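Local coordinates for protein putative streptothricin acetyltransferase (Bacillus anthracis, PDB 3PP9) that binds acetyl coenzyme A through a GNAT-family fold and probably transfers the acetyl group to streptothricin-type antibiotics, at residues Phe26-Leu32 with Asn143-Cys149; Ile137-Asn143 with Glu176-Tyr182. All coordinates share one frame; numbering follows the deposited sequence. Where two conformers were deposited one is given.

Contact 1 of 2, residues Phe26-Leu32 with Asn143-Cys149. With ACO (acetyl coenzyme *a), chain D.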
loop_
_atom_site.group_PDB
_atom_site.type_symbol
_atom_site.label_atom_id
_atom_site.label_comp_id
_atom_site.label_asym_id
_atom_site.label_seq_id
_atom_site.Cartn_x
_atom_site.Cartn_y
_atom_site.Cartn_z
ATOM N N PHE A 26 -11.524 -20.069 4.210
ATOM C CA PHE A 26 -12.843 -19.624 3.805
ATOM C C PHE A 26 -13.119 -20.075 2.395
ATOM O O PHE A 26 -12.220 -20.491 1.665
ATOM C CB PHE A 26 -13.003 -18.112 3.943
ATOM C CG PHE A 26 -12.031 -17.315 3.140
ATOM C CD1 PHE A 26 -10.778 -17.016 3.661
ATOM C CD2 PHE A 26 -12.371 -16.819 1.894
ATOM C CE1 PHE A 26 -9.865 -16.261 2.949
ATOM C CE2 PHE A 26 -11.461 -16.061 1.173
ATOM C CZ PHE A 26 -10.208 -15.796 1.694
ATOM N N ILE A 27 -14.393 -20.056 2.026
ATOM C CA ILE A 27 -14.824 -20.476 0.701
ATOM C C ILE A 27 -15.048 -19.274 -0.198
ATOM O O ILE A 27 -15.840 -18.393 0.131
ATOM C CB ILE A 27 -16.163 -21.216 0.774
ATOM C CG1 ILE A 27 -16.086 -22.397 1.735
ATOM C CG2 ILE A 27 -16.603 -21.655 -0.631
ATOM C CD1 ILE A 27 -17.440 -23.062 1.952
ATOM N N VAL A 28 -14.363 -19.270 -1.342
ATOM C CA VAL A 28 -14.472 -18.237 -2.343
ATOM C C VAL A 28 -15.630 -18.740 -3.203
ATOM O O VAL A 28 -15.545 -19.834 -3.757
ATOM C CB VAL A 28 -13.224 -18.119 -3.214
ATOM C CG1 VAL A 28 -13.512 -17.217 -4.447
ATOM C CG2 VAL A 28 -12.081 -17.536 -2.379
ATOM N N ASN A 29 -16.721 -17.977 -3.297
ATOM C CA ASN A 29 -17.860 -18.377 -4.126
ATOM C C ASN A 29 -18.305 -17.304 -5.094
ATOM O O ASN A 29 -19.215 -17.526 -5.902
ATOM C CB ASN A 29 -19.046 -18.800 -3.255
ATOM C CG ASN A 29 -19.474 -17.736 -2.272
ATOM O OD1 ASN A 29 -18.983 -16.601 -2.282
ATOM N ND2 ASN A 29 -20.372 -18.115 -1.360
ATOM N N ALA A 30 -17.648 -16.139 -5.019
ATOM C CA ALA A 30 -17.986 -15.011 -5.851
ATOM C C ALA A 30 -16.877 -13.997 -5.775
ATOM O O ALA A 30 -15.922 -14.166 -5.022
ATOM C CB ALA A 30 -19.276 -14.383 -5.336
ATOM N N ARG A 31 -17.005 -12.947 -6.570
ATOM C CA ARG A 31 -16.015 -11.883 -6.556
ATOM C C ARG A 31 -16.674 -10.560 -6.823
ATOM O O ARG A 31 -17.733 -10.490 -7.460
ATOM C CB ARG A 31 -14.907 -12.106 -7.592
ATOM C CG ARG A 31 -15.351 -12.133 -9.057
ATOM C CD ARG A 31 -14.160 -12.215 -9.996
ATOM N NE ARG A 31 -14.571 -12.293 -11.400
ATOM C CZ ARG A 31 -13.755 -12.154 -12.449
ATOM N NH1 ARG A 31 -12.461 -11.875 -12.296
ATOM N NH2 ARG A 31 -14.248 -12.255 -13.677
ATOM N N LEU A 32 -16.086 -9.506 -6.261
ATOM C CA LEU A 32 -16.571 -8.151 -6.491
ATOM C C LEU A 32 -16.085 -7.635 -7.833
ATOM O O LEU A 32 -14.950 -7.886 -8.254
ATOM C CB LEU A 32 -16.175 -7.166 -5.384
ATOM C CG LEU A 32 -17.073 -6.999 -4.144
ATOM C CD1 LEU A 32 -17.314 -8.237 -3.342
ATOM C CD2 LEU A 32 -16.509 -5.914 -3.236
ATOM N N ASN A 143 -10.750 -8.989 -3.911
ATOM C CA ASN A 143 -12.103 -8.947 -4.435
ATOM C C ASN A 143 -12.780 -10.321 -4.426
ATOM O O ASN A 143 -13.980 -10.390 -4.570
ATOM C CB ASN A 143 -12.188 -8.325 -5.828
ATOM C CG ASN A 143 -11.571 -9.185 -6.890
ATOM O OD1 ASN A 143 -10.533 -9.804 -6.669
ATOM N ND2 ASN A 143 -12.173 -9.191 -8.084
ATOM N N ASN A 144 -12.022 -11.396 -4.223
ATOM C CA ASN A 144 -12.633 -12.708 -4.142
ATOM C C ASN A 144 -13.029 -13.102 -2.727
ATOM O O ASN A 144 -13.491 -14.227 -2.536
ATOM C CB ASN A 144 -11.747 -13.801 -4.779
ATOM C CG ASN A 144 -10.443 -14.017 -4.056
ATOM O OD1 ASN A 144 -10.093 -13.286 -3.139
ATOM N ND2 ASN A 144 -9.708 -15.062 -4.466
ATOM N N ASN A 145 -12.844 -12.215 -1.739
ATOM C CA ASN A 145 -13.255 -12.513 -0.367
ATOM C C ASN A 145 -14.530 -11.714 -0.097
ATOM O O ASN A 145 -14.529 -10.738 0.639
ATOM C CB ASN A 145 -12.144 -12.174 0.614
ATOM C CG ASN A 145 -12.387 -12.727 1.992
ATOM O OD1 ASN A 145 -13.486 -13.209 2.305
ATOM N ND2 ASN A 145 -11.333 -12.702 2.828
ATOM N N VAL A 146 -15.617 -12.143 -0.731
ATOM C CA VAL A 146 -16.903 -11.464 -0.602
ATOM C C VAL A 146 -17.419 -11.508 0.841
ATOM O O VAL A 146 -17.976 -10.517 1.324
ATOM C CB VAL A 146 -17.932 -11.976 -1.648
ATOM C CG1 VAL A 146 -19.301 -11.308 -1.448
ATOM C CG2 VAL A 146 -17.410 -11.711 -3.067
ATOM N N ALA A 147 -17.160 -12.594 1.559
ATOM C CA ALA A 147 -17.606 -12.700 2.953
ATOM C C ALA A 147 -17.000 -11.558 3.756
ATOM O O ALA A 147 -17.695 -10.872 4.502
ATOM C CB ALA A 147 -17.170 -14.020 3.573
ATOM N N ALA A 148 -15.692 -11.364 3.615
ATOM C CA ALA A 148 -14.991 -10.289 4.329
ATOM C C ALA A 148 -15.486 -8.912 3.879
ATOM O O ALA A 148 -15.690 -8.008 4.704
ATOM C CB ALA A 148 -13.490 -10.398 4.125
ATOM N N CYS A 149 -15.668 -8.743 2.581
ATOM C CA CYS A 149 -16.158 -7.452 2.070
ATOM C C CYS A 149 -17.515 -7.091 2.686
ATOM O O CYS A 149 -17.711 -5.964 3.150
ATOM C CB CYS A 149 -16.217 -7.435 0.551
ATOM S SG CYS A 149 -14.563 -7.469 -0.241
HETATM N N1A ACO D . -21.615 -12.807 4.202
HETATM C C2A ACO D . -22.402 -11.742 4.445
HETATM N N3A ACO D . -22.378 -11.060 5.600
HETATM C C4A ACO D . -21.528 -11.438 6.590
HETATM C C5A ACO D . -20.660 -12.602 6.392
HETATM C C6A ACO D . -20.751 -13.301 5.113
HETATM N N6A ACO D . -19.966 -14.374 4.895
HETATM N N7A ACO D . -19.944 -12.768 7.510
HETATM C C8A ACO D . -20.320 -11.792 8.367
HETATM N N9A ACO D . -21.256 -10.999 7.812
HETATM C C1B ACO D . -21.960 -9.870 8.442
HETATM C C2B ACO D . -22.910 -10.461 9.485
HETATM O O2B ACO D . -24.181 -10.891 8.977
HETATM C C3B ACO D . -23.041 -9.349 10.490
HETATM O O3B ACO D . -24.065 -8.461 10.065
HETATM P P3B ACO D . -25.125 -7.802 11.076
HETATM O O7A ACO D . -24.284 -6.963 12.015
HETATM O O8A ACO D . -25.781 -8.998 11.717
HETATM O O9A ACO D . -26.000 -7.009 10.127
HETATM C C4B ACO D . -21.698 -8.648 10.423
HETATM O O4B ACO D . -21.111 -8.976 9.154
HETATM C C5B ACO D . -20.790 -9.083 11.568
HETATM O O5B ACO D . -20.437 -10.453 11.366
HETATM P P1A ACO D . -19.713 -11.294 12.523
HETATM O O1A ACO D . -20.571 -12.484 12.886
HETATM O O2A ACO D . -19.312 -10.319 13.591
HETATM O O3A ACO D . -18.408 -11.790 11.706
HETATM P P2A ACO D . -17.511 -13.072 12.020
HETATM O O4A ACO D . -18.062 -14.158 11.141
HETATM O O5A ACO D . -17.356 -13.331 13.494
HETATM O O6A ACO D . -16.050 -12.614 11.504
HETATM C CBP ACO D . -14.535 -12.604 9.638
HETATM C CCP ACO D . -15.849 -12.082 10.205
HETATM C CDP ACO D . -14.270 -11.918 8.305
HETATM C CEP ACO D . -13.404 -12.299 10.618
HETATM C CAP ACO D . -14.619 -14.122 9.438
HETATM O OAP ACO D . -15.530 -14.411 8.343
HETATM C C9P ACO D . -13.307 -14.769 9.093
HETATM O O9P ACO D . -12.489 -15.023 9.943
HETATM N N8P ACO D . -13.057 -15.077 7.815
HETATM C C7P ACO D . -11.838 -15.763 7.380
HETATM C C6P ACO D . -10.592 -14.927 7.513
HETATM C C5P ACO D . -10.767 -13.661 6.723
HETATM O O5P ACO D . -11.283 -13.662 5.621
HETATM N N4P ACO D . -10.337 -12.552 7.283
HETATM C C3P ACO D . -10.417 -11.245 6.656
HETATM C C2P ACO D . -9.244 -11.155 5.681
HETATM S S1P ACO D . -8.862 -9.469 5.252
HETATM C C ACO D . -7.999 -8.934 6.602
HETATM O O ACO D . -7.821 -9.670 7.550
HETATM C CH3 ACO D . -7.476 -7.540 6.613
HETATM O O HOH W 1 -15.437 -15.017 0.788
HETATM O O HOH W 2 -16.063 -15.115 -2.171
HETATM O O HOH W 3 -10.954 -10.680 -10.291
#
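The Phe-26 ring lies flat on the side-chain amide of Asn-145, their planes 8° apart, with Asn-145 ND2 3.5 Å from Phe-26 CZ and displaced toward the rim. Chi1 of Asn-145 (-168°) turns its amide away from the backbone N and under the ring, where both ends are used. ND2 donates almost straight to O5P of acetyl coenzyme A (3.0 Å), while OD1 takes Ala-148 N from above the carbonyl plane as the N-cap of helix 146-154. Further along, Val-28 straddles the Asn-144 carbonyl, CG1 at 3.5 Å and CG2 at 3.6 Å from Asn-144 O; the Asn-144 amide reaches Tyr-53. The next bump is Val-146 CG2, which fits against Ala-30 CB at 4.0 Å and beside Leu-32, whose side chain, in one of two modelled conformers, also lies toward Cys-149. Asn-143 closes the end with two bonds: its O accepts Leu-32 N (2.8 Å), and its ND2 donates to Leu-32 O (3.1 Å) in the plane of both groups, while its OD1 is taken by Val-177 N. Water 2 bridges Asn-29 N and Asn-144 O. Strand 25-36 thus wraps the capped start of a helix lining the cofactor pocket, an acetyl coenzyme A site of the GNAT fold.

Contact 2 of 2, residues Ile137-Asn143 with Glu176-Tyr182. With K (potassium ion), chain F; ACO (acetyl coenzyme *a), chain D.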
loop_
_atom_site.group_PDB
_atom_site.type_symbol
_atom_site.label_atom_id
_atom_site.label_comp_id
_atom_site.label_asym_id
_atom_site.label_seq_id
_atom_site.Cartn_x
_atom_site.Cartn_y
_atom_site.Cartn_z
ATOM N N ILE A 137 -9.722 3.523 10.807
ATOM C CA ILE A 137 -9.157 2.194 10.651
ATOM C C ILE A 137 -9.278 1.829 9.182
ATOM O O ILE A 137 -10.229 2.221 8.512
ATOM C CB ILE A 137 -9.938 1.131 11.410
ATOM C CG1 ILE A 137 -10.123 1.472 12.873
ATOM C CG2 ILE A 137 -9.261 -0.224 11.242
ATOM C CD1 ILE A 137 -10.970 0.432 13.595
HETATM N N MSE A 138 -8.314 1.087 8.668
HETATM C CA MSE A 138 -8.344 0.665 7.263
HETATM C C MSE A 138 -7.756 -0.710 7.115
HETATM O O MSE A 138 -7.130 -1.235 8.039
HETATM C CB MSE A 138 -7.533 1.611 6.399
HETATM C CG MSE A 138 -6.092 1.661 6.834
HETATM SE SE MSE A 138 -4.968 2.840 5.811
HETATM C CE MSE A 138 -4.687 1.947 4.218
ATOM N N LEU A 139 -7.944 -1.280 5.928
ATOM C CA LEU A 139 -7.408 -2.603 5.640
ATOM C C LEU A 139 -7.493 -2.876 4.153
ATOM O O LEU A 139 -8.040 -2.083 3.396
ATOM C CB LEU A 139 -8.159 -3.678 6.445
ATOM C CG LEU A 139 -9.659 -3.954 6.265
ATOM C CD1 LEU A 139 -10.533 -2.834 6.720
ATOM C CD2 LEU A 139 -10.046 -4.437 4.858
ATOM N N GLU A 140 -6.837 -3.957 3.738
ATOM C CA GLU A 140 -6.857 -4.410 2.357
ATOM C C GLU A 140 -7.381 -5.818 2.369
ATOM O O GLU A 140 -7.098 -6.590 3.292
ATOM C CB GLU A 140 -5.458 -4.428 1.732
ATOM C CG GLU A 140 -5.395 -4.947 0.278
ATOM C CD GLU A 140 -5.506 -6.480 0.099
ATOM O OE1 GLU A 140 -5.530 -7.239 1.093
ATOM O OE2 GLU A 140 -5.532 -6.927 -1.066
ATOM N N THR A 141 -8.185 -6.127 1.366
ATOM C CA THR A 141 -8.709 -7.461 1.184
ATOM C C THR A 141 -8.697 -7.670 -0.343
ATOM O O THR A 141 -8.306 -6.766 -1.086
ATOM C CB THR A 141 -10.072 -7.694 1.943
ATOM O OG1 THR A 141 -10.460 -9.085 1.869
ATOM C CG2 THR A 141 -11.169 -6.782 1.431
ATOM N N GLN A 142 -8.995 -8.890 -0.798
ATOM C CA GLN A 142 -9.020 -9.234 -2.227
ATOM C C GLN A 142 -10.491 -9.253 -2.633
ATOM O O GLN A 142 -11.367 -9.545 -1.803
ATOM C CB GLN A 142 -8.412 -10.596 -2.532
ATOM C CG GLN A 142 -6.929 -10.700 -2.268
ATOM C CD GLN A 142 -6.322 -12.009 -2.760
ATOM O OE1 GLN A 142 -6.785 -12.608 -3.735
ATOM N NE2 GLN A 142 -5.251 -12.439 -2.105
ATOM N N ASN A 143 -10.750 -8.989 -3.911
ATOM C CA ASN A 143 -12.103 -8.947 -4.435
ATOM C C ASN A 143 -12.780 -10.321 -4.426
ATOM O O ASN A 143 -13.980 -10.390 -4.570
ATOM C CB ASN A 143 -12.188 -8.325 -5.828
ATOM C CG ASN A 143 -11.571 -9.185 -6.890
ATOM O OD1 ASN A 143 -10.533 -9.804 -6.669
ATOM N ND2 ASN A 143 -12.173 -9.191 -8.084
ATOM N N GLU A 176 -6.687 -11.214 -9.647
ATOM C CA GLU A 176 -7.044 -10.826 -8.286
ATOM C C GLU A 176 -6.955 -9.302 -8.162
ATOM O O GLU A 176 -6.011 -8.715 -8.692
ATOM C CB GLU A 176 -6.036 -11.471 -7.330
ATOM C CG GLU A 176 -5.929 -12.975 -7.518
ATOM C CD GLU A 176 -4.850 -13.635 -6.675
ATOM O OE1 GLU A 176 -4.048 -12.923 -6.044
ATOM O OE2 GLU A 176 -4.805 -14.882 -6.655
ATOM N N VAL A 177 -7.911 -8.671 -7.472
ATOM C CA VAL A 177 -7.905 -7.214 -7.304
ATOM C C VAL A 177 -7.864 -6.875 -5.823
ATOM O O VAL A 177 -8.608 -7.451 -5.027
ATOM C CB VAL A 177 -9.184 -6.577 -7.909
ATOM C CG1 VAL A 177 -9.173 -5.051 -7.798
ATOM C CG2 VAL A 177 -9.376 -7.002 -9.394
ATOM N N ALA A 178 -6.972 -5.964 -5.442
ATOM C CA ALA A 178 -6.882 -5.505 -4.057
ATOM C C ALA A 178 -7.928 -4.423 -3.856
ATOM O O ALA A 178 -8.097 -3.546 -4.715
ATOM C CB ALA A 178 -5.491 -4.902 -3.786
ATOM N N ILE A 179 -8.640 -4.486 -2.732
ATOM C CA ILE A 179 -9.657 -3.510 -2.383
ATOM C C ILE A 179 -9.272 -2.912 -1.030
ATOM O O ILE A 179 -8.995 -3.640 -0.076
ATOM C CB ILE A 179 -11.072 -4.107 -2.307
ATOM C CG1 ILE A 179 -11.432 -4.790 -3.630
ATOM C CG2 ILE A 179 -12.083 -3.014 -1.976
ATOM C CD1 ILE A 179 -12.830 -5.413 -3.649
ATOM N N TYR A 180 -9.249 -1.590 -0.965
ATOM C CA TYR A 180 -8.877 -0.874 0.275
ATOM C C TYR A 180 -10.126 -0.271 0.944
ATOM O O TYR A 180 -10.850 0.510 0.327
ATOM C CB TYR A 180 -7.794 0.147 -0.053
ATOM C CG TYR A 180 -6.631 -0.554 -0.716
ATOM C CD1 TYR A 180 -5.640 -1.154 0.029
ATOM C CD2 TYR A 180 -6.566 -0.649 -2.095
ATOM C CE1 TYR A 180 -4.579 -1.823 -0.605
ATOM C CE2 TYR A 180 -5.520 -1.302 -2.722
ATOM C CZ TYR A 180 -4.549 -1.889 -1.979
ATOM O OH TYR A 180 -3.527 -2.530 -2.648
ATOM N N TRP A 181 -10.355 -0.669 2.197
ATOM C CA TRP A 181 -11.541 -0.281 2.964
ATOM C C TRP A 181 -11.149 0.633 4.092
ATOM O O TRP A 181 -10.118 0.418 4.724
ATOM C CB TRP A 181 -12.224 -1.519 3.543
ATOM C CG TRP A 181 -12.830 -2.462 2.542
ATOM C CD1 TRP A 181 -12.199 -3.479 1.888
ATOM C CD2 TRP A 181 -14.202 -2.509 2.136
ATOM N NE1 TRP A 181 -13.097 -4.149 1.085
ATOM C CE2 TRP A 181 -14.333 -3.577 1.224
ATOM C CE3 TRP A 181 -15.331 -1.751 2.450
ATOM C CZ2 TRP A 181 -15.551 -3.884 0.614
ATOM C CZ3 TRP A 181 -16.531 -2.062 1.865
ATOM C CH2 TRP A 181 -16.634 -3.128 0.945
ATOM N N TYR A 182 -12.015 1.612 4.353
ATOM C CA TYR A 182 -11.789 2.644 5.346
ATOM C C TYR A 182 -12.979 2.936 6.229
ATOM O O TYR A 182 -14.101 2.991 5.754
ATOM C CB TYR A 182 -11.473 3.965 4.602
ATOM C CG TYR A 182 -10.196 3.876 3.799
ATOM C CD1 TYR A 182 -8.983 4.278 4.333
ATOM C CD2 TYR A 182 -10.193 3.328 2.525
ATOM C CE1 TYR A 182 -7.796 4.135 3.610
ATOM C CE2 TYR A 182 -9.007 3.186 1.805
ATOM C CZ TYR A 182 -7.827 3.627 2.339
ATOM O OH TYR A 182 -6.661 3.436 1.619
HETATM K K K F . -8.625 -11.376 1.495
HETATM N N1A ACO D . -21.615 -12.807 4.202
HETATM C C2A ACO D . -22.402 -11.742 4.445
HETATM N N3A ACO D . -22.378 -11.060 5.600
HETATM C C4A ACO D . -21.528 -11.438 6.590
HETATM C C5A ACO D . -20.660 -12.602 6.392
HETATM C C6A ACO D . -20.751 -13.301 5.113
HETATM N N6A ACO D . -19.966 -14.374 4.895
HETATM N N7A ACO D . -19.944 -12.768 7.510
HETATM C C8A ACO D . -20.320 -11.792 8.367
HETATM N N9A ACO D . -21.256 -10.999 7.812
HETATM C C1B ACO D . -21.960 -9.870 8.442
HETATM C C2B ACO D . -22.910 -10.461 9.485
HETATM O O2B ACO D . -24.181 -10.891 8.977
HETATM C C3B ACO D . -23.041 -9.349 10.490
HETATM O O3B ACO D . -24.065 -8.461 10.065
HETATM P P3B ACO D . -25.125 -7.802 11.076
HETATM O O7A ACO D . -24.284 -6.963 12.015
HETATM O O8A ACO D . -25.781 -8.998 11.717
HETATM O O9A ACO D . -26.000 -7.009 10.127
HETATM C C4B ACO D . -21.698 -8.648 10.423
HETATM O O4B ACO D . -21.111 -8.976 9.154
HETATM C C5B ACO D . -20.790 -9.083 11.568
HETATM O O5B ACO D . -20.437 -10.453 11.366
HETATM P P1A ACO D . -19.713 -11.294 12.523
HETATM O O1A ACO D . -20.571 -12.484 12.886
HETATM O O2A ACO D . -19.312 -10.319 13.591
HETATM O O3A ACO D . -18.408 -11.790 11.706
HETATM P P2A ACO D . -17.511 -13.072 12.020
HETATM O O4A ACO D . -18.062 -14.158 11.141
HETATM O O5A ACO D . -17.356 -13.331 13.494
HETATM O O6A ACO D . -16.050 -12.614 11.504
HETATM C CBP ACO D . -14.535 -12.604 9.638
HETATM C CCP ACO D . -15.849 -12.082 10.205
HETATM C CDP ACO D . -14.270 -11.918 8.305
HETATM C CEP ACO D . -13.404 -12.299 10.618
HETATM C CAP ACO D . -14.619 -14.122 9.438
HETATM O OAP ACO D . -15.530 -14.411 8.343
HETATM C C9P ACO D . -13.307 -14.769 9.093
HETATM O O9P ACO D . -12.489 -15.023 9.943
HETATM N N8P ACO D . -13.057 -15.077 7.815
HETATM C C7P ACO D . -11.838 -15.763 7.380
HETATM C C6P ACO D . -10.592 -14.927 7.513
HETATM C C5P ACO D . -10.767 -13.661 6.723
HETATM O O5P ACO D . -11.283 -13.662 5.621
HETATM N N4P ACO D . -10.337 -12.552 7.283
HETATM C C3P ACO D . -10.417 -11.245 6.656
HETATM C C2P ACO D . -9.244 -11.155 5.681
HETATM S S1P ACO D . -8.862 -9.469 5.252
HETATM C C ACO D . -7.999 -8.934 6.602
HETATM O O ACO D . -7.821 -9.670 7.550
HETATM C CH3 ACO D . -7.476 -7.540 6.613
HETATM O O HOH W 4 -6.143 -9.914 0.879
HETATM O O HOH W 5 -8.898 -13.779 -0.788
#
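Leu-139 and Trp-181 form the close-packed face of this antiparallel strand pair: Leu-139 CD2 meets Trp-181 CD1 at 3.8 Å, and Leu-139 CD1 rests against Trp-181 CB, the methylene that carries the indole. In the conformer given, Thr-141 CG2 lies beside NE1 and CD1 of the indole, where the buried Trp-181 NE1 has no polar partner in the model. Between the strands, Leu-139 pairs with Trp-181 and Thr-141 with Ile-179, each through two backbone bonds, Ile-179 N to Thr-141 O being 2.8 Å long. At the end Asn-143 prolongs the pairing: its N donates to Val-177 O, and its OD1 receives Val-177 N at 3.0 Å from above the amide plane.

The other face varies along its length. Its loose, partly solvent-open end holds Gln-142 and Glu-176, which merely approach each other. In the partly exposed middle, Glu-140, modelled in two conformers, lays its CB and CG against Tyr-180 CE1 and then bends at chi2 (-76°), carrying its carboxylate toward Ala-178 and the hydroxyl of Tyr-167. The far end is buried against the second subunit: selenomethionine Met-138 runs beside Tyr-182, SE 5.0 Å from the ring centroid in an oblique Met-aromatic contact, and the Tyr-182 hydroxyl bonds Asp-163 of that subunit.

On the packed face, Thr-141 OG1 binds potassium at 3.0 Å, and Leu-139 CB lies 3.9 Å from CH3 of the acetyl group. Helix 146-154 packs over this face through Cys-149 and Tyr-152, while strands 101-108 and 158-163 flank the pair in the mixed sheet.

The centres of contacts 1 and 2 lie about 12 Å apart, and the two share Asn-143, the first residue of the turn between strand 136-142 and helix 146-154. Their segments alternate along the chain: 26-32, 137-143, 143-149, 176-182. Contact 2 belongs to the seven-stranded mixed sheet, whereas contact 1 brings strand 25-36 of the separate two-stranded sheet onto the helix start that follows. The layers touch directly, with Leu-32 CD2 3.7 Å from Ile-179 CD1 and Cys-149 CB 3.6 Å from Trp-181 CZ2. Both border acetyl coenzyme A, so one strand-to-helix turn connects the residues at the thioester end with those at the pantetheine amide and adenine.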